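Local coordinates for leucine-rich repeat protein (Bacteroides thetaiotaomicron, PDB 4ECN) that is of unknown function but, as an extracellular leucine-rich repeat protein, probably binds other proteins, at residues A[336-341]-A[437-442]; A[274-279]-A[340-345]; A[329-334]-A[351-356]. All coordinates share one frame; numbering follows the deposited sequence.

Contact 1 (A[336-341]-A[437-442])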
loop_
_atom_site.group_PDB
_atom_site.type_symbol
_atom_site.label_atom_id
_atom_site.label_comp_id
_atom_site.label_asym_id
_atom_site.label_seq_id
_atom_site.Cartn_x
_atom_site.Cartn_y
_atom_site.Cartn_z
ATOM N N LYS A 336 4.406 9.784 -13.056
ATOM C CA LYS A 336 4.820 11.187 -12.976
ATOM C C LYS A 336 4.003 11.975 -13.968
ATOM O O LYS A 336 3.991 11.610 -15.141
ATOM C CB LYS A 336 6.344 11.344 -13.252
ATOM C CG LYS A 336 7.283 10.707 -12.227
ATOM C CD LYS A 336 8.707 10.451 -12.750
ATOM C CE LYS A 336 8.863 9.065 -13.359
ATOM N NZ LYS A 336 10.254 8.810 -13.824
ATOM N N GLY A 337 3.318 13.025 -13.523
ATOM C CA GLY A 337 2.538 13.854 -14.431
ATOM C C GLY A 337 1.157 14.291 -13.987
ATOM O O GLY A 337 0.860 14.369 -12.789
ATOM N N ARG A 338 0.309 14.597 -14.988
ATOM C CA ARG A 338 -1.036 15.132 -14.814
ATOM C C ARG A 338 -2.058 14.138 -15.329
ATOM O O ARG A 338 -1.931 13.706 -16.481
ATOM C CB ARG A 338 -1.164 16.482 -15.563
ATOM C CG ARG A 338 -0.028 17.454 -15.274
ATOM C CD ARG A 338 -0.050 18.724 -16.101
ATOM N NE ARG A 338 -0.951 19.738 -15.551
ATOM C CZ ARG A 338 -2.096 20.087 -16.117
ATOM N NH1 ARG A 338 -2.471 19.534 -17.260
ATOM N NH2 ARG A 338 -2.865 21.010 -15.560
ATOM N N VAL A 339 -3.060 13.749 -14.489
ATOM C CA VAL A 339 -4.093 12.798 -14.919
ATOM C C VAL A 339 -4.950 13.511 -15.982
ATOM O O VAL A 339 -5.539 14.544 -15.665
ATOM C CB VAL A 339 -4.924 12.216 -13.756
ATOM C CG1 VAL A 339 -6.046 11.325 -14.278
ATOM C CG2 VAL A 339 -4.029 11.454 -12.775
ATOM N N PRO A 340 -4.956 13.024 -17.260
ATOM C CA PRO A 340 -5.689 13.735 -18.325
ATOM C C PRO A 340 -7.210 13.530 -18.260
ATOM O O PRO A 340 -7.689 12.644 -17.558
ATOM C CB PRO A 340 -5.106 13.119 -19.597
ATOM C CG PRO A 340 -4.753 11.742 -19.217
ATOM C CD PRO A 340 -4.281 11.817 -17.792
ATOM N N ASP A 341 -7.965 14.322 -19.039
ATOM C CA ASP A 341 -9.434 14.297 -19.065
ATOM C C ASP A 341 -9.972 12.992 -19.649
ATOM O O ASP A 341 -11.139 12.660 -19.441
ATOM C CB ASP A 341 -9.962 15.487 -19.864
ATOM C CG ASP A 341 -9.299 16.771 -19.439
ATOM O OD1 ASP A 341 -9.404 17.124 -18.235
ATOM O OD2 ASP A 341 -8.552 17.343 -20.260
ATOM N N ILE A 437 2.649 12.566 -9.244
ATOM C CA ILE A 437 1.345 12.958 -9.815
ATOM C C ILE A 437 1.001 14.347 -9.266
ATOM O O ILE A 437 0.701 14.475 -8.082
ATOM C CB ILE A 437 0.216 11.916 -9.537
ATOM C CG1 ILE A 437 0.558 10.520 -10.123
ATOM C CG2 ILE A 437 -1.133 12.421 -10.070
ATOM C CD1 ILE A 437 -0.431 9.378 -9.789
ATOM N N THR A 438 1.066 15.382 -10.115
ATOM C CA THR A 438 0.875 16.785 -9.707
ATOM C C THR A 438 -0.521 17.356 -10.040
ATOM O O THR A 438 -0.826 18.473 -9.618
ATOM C CB THR A 438 1.947 17.691 -10.358
ATOM O OG1 THR A 438 2.120 17.377 -11.753
ATOM C CG2 THR A 438 3.291 17.608 -9.633
ATOM N N PHE A 439 -1.379 16.590 -10.735
ATOM C CA PHE A 439 -2.700 17.078 -11.138
ATOM C C PHE A 439 -3.693 15.933 -11.362
ATOM O O PHE A 439 -3.340 14.902 -11.943
ATOM C CB PHE A 439 -2.567 17.905 -12.452
ATOM C CG PHE A 439 -3.821 18.639 -12.862
ATOM C CD1 PHE A 439 -4.084 19.916 -12.384
ATOM C CD2 PHE A 439 -4.763 18.032 -13.685
ATOM C CE1 PHE A 439 -5.267 20.573 -12.721
ATOM C CE2 PHE A 439 -5.957 18.684 -14.005
ATOM C CZ PHE A 439 -6.194 19.955 -13.537
ATOM N N ILE A 440 -4.956 16.156 -10.960
ATOM C CA ILE A 440 -6.056 15.212 -11.180
ATOM C C ILE A 440 -7.194 15.942 -11.902
ATOM O O ILE A 440 -7.805 16.816 -11.294
ATOM C CB ILE A 440 -6.576 14.536 -9.873
ATOM C CG1 ILE A 440 -5.464 14.038 -8.912
ATOM C CG2 ILE A 440 -7.620 13.454 -10.189
ATOM C CD1 ILE A 440 -4.698 12.808 -9.310
ATOM N N SER A 441 -7.482 15.581 -13.179
ATOM C CA SER A 441 -8.585 16.126 -14.000
ATOM C C SER A 441 -9.935 16.102 -13.265
ATOM O O SER A 441 -10.184 15.149 -12.531
ATOM C CB SER A 441 -8.723 15.317 -15.288
ATOM O OG SER A 441 -9.901 15.675 -15.988
ATOM N N LYS A 442 -10.830 17.083 -13.500
ATOM C CA LYS A 442 -12.151 17.035 -12.838
ATOM C C LYS A 442 -13.105 15.997 -13.555
ATOM O O LYS A 442 -14.213 15.756 -13.055
ATOM C CB LYS A 442 -12.824 18.422 -12.723
ATOM C CG LYS A 442 -13.178 19.126 -14.029
ATOM C CD LYS A 442 -13.725 20.550 -13.794
ATOM C CE LYS A 442 -15.178 20.663 -13.370
ATOM N NZ LYS A 442 -16.110 20.484 -14.509
#
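Val339 N donates to Phe439 O at 2.8 Å, almost straight at 173°, and pairs strands 338-339 and 436-440 as a short parallel ribbon of the leucine-rich repeat solenoid, separate from its long sheet. Earlier in the ribbon, Thr438 N bonds to Gly337 O (2.9 Å); Gly337 adopts backbone angles that call for glycine. Val339, branched at CB and well suited to a strand, lays CG2 against Ile440 CD1 (3.8 Å) and Ile437 CG2 (4.1 Å). Phe439 turns its ring to the other face, CG anti to the backbone N (chi1 -171°). There the Arg338 guanidinium, brought round by a bend at chi3, lies flat over it with the planes 25° apart. NH2 sits over the ring centre, and CZ is 4.2 Å from the centroid, a cation-pi stack; NH1 is held by a salt bridge to Glu470. An alanine in place of Arg338 would probably leave Glu470 without this positive partner and uncover that face of Phe439. Ser441, small enough to sit close to the turn after Val339, donates a hydrogen bond from OG to Asp341 OD1, 2.7 Å away, on the anti side of the carboxylate.

Contact 2 (A[274-279]-A[340-345]); sequences LKAIWE and PDAIGQ
Ala276 and Ala342 meet methyl to methyl, CB to CB at 3.8 Å, where helix 266-280 packs against the 3-10 turn 341-344 of the leucine-rich repeat fold. The helix comes just ahead of the long repeat sheet, consistent with its being part of an N-terminal cap, and the turn belongs to the connection between strands 338-339 and 351-353.

Apolar packing carries the whole junction. With only methyl groups between them, the CA atoms of Ala276 and Ala342 can approach to 6.6 Å, a spacing that suits alanine on both sides. Pro340 sets CG against the helix backbone, 3.7 Å from Ile277 CA; the same CG lies 4.0 Å from Ile277 CG1. A compact ring fits this close seat, and proline has no N-H that would need an acceptor there. The Ile277 side chain crosses those of Pro340 and Ile343 at about right angles.

The hydrogen bonds lie within each partner. Gly344 N reaches Asp341 O at 2.9 Å, and Gln345 N similarly reaches Ala342 O, winding the turn so that Ala342 presents its methyl to the helix. Beyond the turn, Gln345 NE2 bonds to Asp270 OD1 in the same helix.

Ile277 has the most surface buried in the contact, and its long, flexible apolar chain suits reaching past Pro340 to Ile343. Its CG1 lies anti to the carbonyl carbon (chi1 -67°), and the extended chi2 carries CD1 to within 3.9 Å of Ile343 CA.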
loop_
_atom_site.group_PDB
_atom_site.type_symbol
_atom_site.label_atom_id
_atom_site.label_comp_id
_atom_site.label_asym_id
_atom_site.label_seq_id
_atom_site.Cartn_x
_atom_site.Cartn_y
_atom_site.Cartn_z
ATOM N N LEU A 274 -6.783 4.653 -21.813
ATOM C CA LEU A 274 -5.681 4.073 -21.045
ATOM C C LEU A 274 -4.336 4.491 -21.633
ATOM O O LEU A 274 -3.463 4.905 -20.870
ATOM C CB LEU A 274 -5.746 2.548 -20.986
ATOM C CG LEU A 274 -6.850 1.867 -20.171
ATOM C CD1 LEU A 274 -6.737 0.373 -20.324
ATOM C CD2 LEU A 274 -6.745 2.195 -18.675
ATOM N N LYS A 275 -4.185 4.448 -22.992
ATOM C CA LYS A 275 -2.919 4.815 -23.612
ATOM C C LYS A 275 -2.644 6.278 -23.367
ATOM O O LYS A 275 -1.499 6.626 -23.068
ATOM C CB LYS A 275 -2.856 4.489 -25.102
ATOM C CG LYS A 275 -1.401 4.263 -25.545
ATOM C CD LYS A 275 -1.228 4.109 -27.057
ATOM C CE LYS A 275 0.152 3.682 -27.517
ATOM N NZ LYS A 275 1.229 4.650 -27.176
ATOM N N ALA A 276 -3.691 7.130 -23.414
ATOM C CA ALA A 276 -3.555 8.567 -23.136
ATOM C C ALA A 276 -3.023 8.772 -21.710
ATOM O O ALA A 276 -1.955 9.355 -21.556
ATOM C CB ALA A 276 -4.882 9.293 -23.335
ATOM N N ILE A 277 -3.719 8.211 -20.690
ATOM C CA ILE A 277 -3.369 8.258 -19.265
ATOM C C ILE A 277 -1.904 7.824 -19.071
ATOM O O ILE A 277 -1.146 8.544 -18.409
ATOM C CB ILE A 277 -4.354 7.355 -18.474
ATOM C CG1 ILE A 277 -5.790 7.947 -18.526
ATOM C CG2 ILE A 277 -3.876 7.119 -17.027
ATOM C CD1 ILE A 277 -6.936 6.951 -18.222
ATOM N N TRP A 278 -1.506 6.690 -19.704
ATOM C CA TRP A 278 -0.158 6.125 -19.644
ATOM C C TRP A 278 0.865 7.113 -20.241
ATOM O O TRP A 278 1.874 7.401 -19.600
ATOM C CB TRP A 278 -0.125 4.776 -20.374
ATOM C CG TRP A 278 1.181 4.033 -20.302
ATOM C CD1 TRP A 278 1.628 3.264 -19.272
ATOM C CD2 TRP A 278 2.116 3.846 -21.374
ATOM N NE1 TRP A 278 2.839 2.700 -19.593
ATOM C CE2 TRP A 278 3.149 3.017 -20.888
ATOM C CE3 TRP A 278 2.195 4.328 -22.701
ATOM C CZ2 TRP A 278 4.266 2.680 -21.665
ATOM C CZ3 TRP A 278 3.298 3.983 -23.465
ATOM C CH2 TRP A 278 4.319 3.174 -22.944
ATOM N N GLU A 279 0.567 7.697 -21.406
ATOM C CA GLU A 279 1.468 8.659 -22.058
ATOM C C GLU A 279 1.569 9.956 -21.246
ATOM O O GLU A 279 2.681 10.481 -21.106
ATOM C CB GLU A 279 1.039 8.947 -23.501
ATOM C CG GLU A 279 1.262 7.728 -24.369
ATOM C CD GLU A 279 1.443 7.930 -25.857
ATOM O OE1 GLU A 279 0.629 8.656 -26.472
ATOM O OE2 GLU A 279 2.346 7.268 -26.422
ATOM N N PRO A 340 -4.956 13.024 -17.260
ATOM C CA PRO A 340 -5.689 13.735 -18.325
ATOM C C PRO A 340 -7.210 13.530 -18.260
ATOM O O PRO A 340 -7.689 12.644 -17.558
ATOM C CB PRO A 340 -5.106 13.119 -19.597
ATOM C CG PRO A 340 -4.753 11.742 -19.217
ATOM C CD PRO A 340 -4.281 11.817 -17.792
ATOM N N ASP A 341 -7.965 14.322 -19.039
ATOM C CA ASP A 341 -9.434 14.297 -19.065
ATOM C C ASP A 341 -9.972 12.992 -19.649
ATOM O O ASP A 341 -11.139 12.660 -19.441
ATOM C CB ASP A 341 -9.962 15.487 -19.864
ATOM C CG ASP A 341 -9.299 16.771 -19.439
ATOM O OD1 ASP A 341 -9.404 17.124 -18.235
ATOM O OD2 ASP A 341 -8.552 17.343 -20.260
ATOM N N ALA A 342 -9.099 12.237 -20.330
ATOM C CA ALA A 342 -9.361 10.926 -20.913
ATOM C C ALA A 342 -9.885 9.926 -19.860
ATOM O O ALA A 342 -10.642 9.028 -20.220
ATOM C CB ALA A 342 -8.090 10.386 -21.547
ATOM N N ILE A 343 -9.529 10.103 -18.565
ATOM C CA ILE A 343 -10.012 9.225 -17.493
ATOM C C ILE A 343 -11.586 9.314 -17.384
ATOM O O ILE A 343 -12.214 8.380 -16.877
ATOM C CB ILE A 343 -9.315 9.534 -16.145
ATOM C CG1 ILE A 343 -9.477 8.358 -15.145
ATOM C CG2 ILE A 343 -9.725 10.891 -15.564
ATOM C CD1 ILE A 343 -8.221 8.102 -14.288
ATOM N N GLY A 344 -12.182 10.384 -17.926
ATOM C CA GLY A 344 -13.629 10.580 -17.934
ATOM C C GLY A 344 -14.410 9.613 -18.804
ATOM O O GLY A 344 -15.623 9.456 -18.628
ATOM N N GLN A 345 -13.713 8.956 -19.746
ATOM C CA GLN A 345 -14.268 7.982 -20.676
ATOM C C GLN A 345 -14.592 6.657 -19.982
ATOM O O GLN A 345 -15.541 5.972 -20.371
ATOM C CB GLN A 345 -13.256 7.749 -21.829
ATOM C CG GLN A 345 -13.590 6.620 -22.820
ATOM C CD GLN A 345 -15.000 6.665 -23.372
ATOM O OE1 GLN A 345 -15.573 7.730 -23.641
ATOM N NE2 GLN A 345 -15.597 5.496 -23.526
#

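Contact 3 (A[329-334]-A[351-356]); sequences SLAGFG and VLSFGT
Leu330 and Phe354 run side by side and point the same way, the ladder that parallel repeats of a leucine-rich solenoid build in their hydrophobic core. Both have CG anti to the carbonyl carbon and beside the backbone N, with chi1 of -56° for Leu330 and a closely similar value for Phe354, and this shared torsion keeps one side chain in step with the next. Leu330 CD1 touches Phe354 CD1 at 3.6 Å, arriving at the edge of the ring, near its plane. The branched end of leucine puts a methyl against the ring edge, while the phenylalanine ring gives a broad apolar surface to the core.

On the other side of the sheet Ser329 and Ser353 form a parallel beta bridge and are likewise matched. Each has OG anti to its backbone N, and the two oxygens stand 3.8 Å apart as neighbours in packing. Each turns to its own segment instead: Ser329 OG takes a weak bond from Ala331 N, and Ser353 OG gives a weak one to Gly355 O. Small side chains such as serine suit neighbouring positions on that face.

The backbones are joined by Leu330 N to Ser353 O, 2.7 Å and straight at 173°. The same oxygen receives a CA-H contact from Ser329 CA at 3.4 Å.

Strand 351-353 is thus set between strand 325-329 and strand 452-456, whose Tyr454 touches Ser353. The ring of Phe455 meets that of Phe354, their planes about 15° apart, while Leu330 rests on Leu281 just beyond helix 266-280.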
loop_
_atom_site.group_PDB
_atom_site.type_symbol
_atom_site.label_atom_id
_atom_site.label_comp_id
_atom_site.label_asym_id
_atom_site.label_seq_id
_atom_site.Cartn_x
_atom_site.Cartn_y
_atom_site.Cartn_z
ATOM N N SER A 329 -5.611 0.652 -11.269
ATOM C CA SER A 329 -4.685 0.938 -10.168
ATOM C C SER A 329 -3.314 1.320 -10.712
ATOM O O SER A 329 -2.657 0.514 -11.376
ATOM C CB SER A 329 -4.562 -0.239 -9.195
ATOM O OG SER A 329 -3.672 0.087 -8.137
ATOM N N LEU A 330 -2.882 2.550 -10.433
ATOM C CA LEU A 330 -1.564 3.027 -10.857
ATOM C C LEU A 330 -0.546 2.829 -9.727
ATOM O O LEU A 330 0.616 3.203 -9.872
ATOM C CB LEU A 330 -1.623 4.493 -11.290
ATOM C CG LEU A 330 -2.615 4.836 -12.392
ATOM C CD1 LEU A 330 -2.521 6.289 -12.743
ATOM C CD2 LEU A 330 -2.399 3.978 -13.658
ATOM N N ALA A 331 -0.981 2.215 -8.618
ATOM C CA ALA A 331 -0.149 1.938 -7.456
ATOM C C ALA A 331 1.029 1.018 -7.823
ATOM O O ALA A 331 0.833 0.017 -8.522
ATOM C CB ALA A 331 -0.992 1.301 -6.359
ATOM N N GLY A 332 2.227 1.386 -7.339
ATOM C CA GLY A 332 3.467 0.639 -7.517
ATOM C C GLY A 332 4.322 1.015 -8.708
ATOM O O GLY A 332 5.527 0.761 -8.694
ATOM N N PHE A 333 3.736 1.646 -9.731
ATOM C CA PHE A 333 4.443 1.974 -10.972
ATOM C C PHE A 333 5.329 3.198 -10.898
ATOM O O PHE A 333 6.304 3.278 -11.656
ATOM C CB PHE A 333 3.447 2.202 -12.094
ATOM C CG PHE A 333 2.778 0.930 -12.528
ATOM C CD1 PHE A 333 3.484 -0.036 -13.233
ATOM C CD2 PHE A 333 1.432 0.726 -12.293
ATOM C CE1 PHE A 333 2.864 -1.197 -13.660
ATOM C CE2 PHE A 333 0.809 -0.435 -12.725
ATOM C CZ PHE A 333 1.530 -1.390 -13.407
ATOM N N GLY A 334 4.970 4.152 -10.044
ATOM C CA GLY A 334 5.713 5.401 -9.909
ATOM C C GLY A 334 5.411 6.343 -11.047
ATOM O O GLY A 334 6.317 6.738 -11.787
ATOM N N VAL A 351 -13.475 0.944 -9.203
ATOM C CA VAL A 351 -12.376 1.101 -8.241
ATOM C C VAL A 351 -11.235 1.820 -8.988
ATOM O O VAL A 351 -10.927 1.479 -10.111
ATOM C CB VAL A 351 -11.939 -0.223 -7.547
ATOM C CG1 VAL A 351 -13.025 -0.723 -6.599
ATOM C CG2 VAL A 351 -11.556 -1.317 -8.545
ATOM N N LEU A 352 -10.722 2.898 -8.414
ATOM C CA LEU A 352 -9.690 3.749 -9.008
ATOM C C LEU A 352 -8.688 4.111 -7.948
ATOM O O LEU A 352 -9.065 4.592 -6.882
ATOM C CB LEU A 352 -10.322 5.004 -9.637
ATOM C CG LEU A 352 -9.383 6.053 -10.209
ATOM C CD1 LEU A 352 -8.520 5.480 -11.330
ATOM C CD2 LEU A 352 -10.166 7.247 -10.696
ATOM N N SER A 353 -7.411 3.876 -8.238
ATOM C CA SER A 353 -6.346 4.032 -7.269
ATOM C C SER A 353 -5.043 4.623 -7.905
ATOM O O SER A 353 -4.518 4.076 -8.878
ATOM C CB SER A 353 -6.085 2.660 -6.669
ATOM O OG SER A 353 -5.018 2.689 -5.746
ATOM N N PHE A 354 -4.545 5.750 -7.349
ATOM C CA PHE A 354 -3.337 6.472 -7.783
ATOM C C PHE A 354 -2.176 6.311 -6.789
ATOM O O PHE A 354 -1.034 6.706 -7.062
ATOM C CB PHE A 354 -3.658 7.963 -7.948
ATOM C CG PHE A 354 -4.750 8.230 -8.953
ATOM C CD1 PHE A 354 -4.490 8.180 -10.323
ATOM C CD2 PHE A 354 -6.035 8.548 -8.537
ATOM C CE1 PHE A 354 -5.499 8.432 -11.255
ATOM C CE2 PHE A 354 -7.040 8.837 -9.472
ATOM C CZ PHE A 354 -6.765 8.773 -10.825
ATOM N N GLY A 355 -2.495 5.741 -5.641
ATOM C CA GLY A 355 -1.558 5.495 -4.556
ATOM C C GLY A 355 -2.235 4.748 -3.436
ATOM O O GLY A 355 -3.461 4.627 -3.448
ATOM N N THR A 356 -1.454 4.264 -2.448
ATOM C CA THR A 356 -1.940 3.448 -1.320
ATOM C C THR A 356 -0.999 3.582 -0.136
ATOM O O THR A 356 0.197 3.796 -0.312
ATOM C CB THR A 356 -2.044 1.996 -1.808
ATOM O OG1 THR A 356 -3.248 1.876 -2.545
ATOM C CG2 THR A 356 -2.079 1.003 -0.740
#

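Along the chain, helix 266-280 supplies the first side of contact 2, which closes a loop of 60 residues when the turn 340-345 returns to it. Contact 3 begins within that loop at 329-334 and ends beyond it at 351-356, so the two cross; its own loop spans 16 residues. Contact 1 starts at 336-341, inside contact 3, and closes only after 95 residues at 437-442, crossing it in turn. Contacts 1 and 2 share Pro340 and Asp341. Phe354 of contact 3 meets both others, touching Val339 CG2 and Ile343 CD1. Together they tie the helix, the long sheet and the two-stranded ribbon together at the N-terminal end of the solenoid.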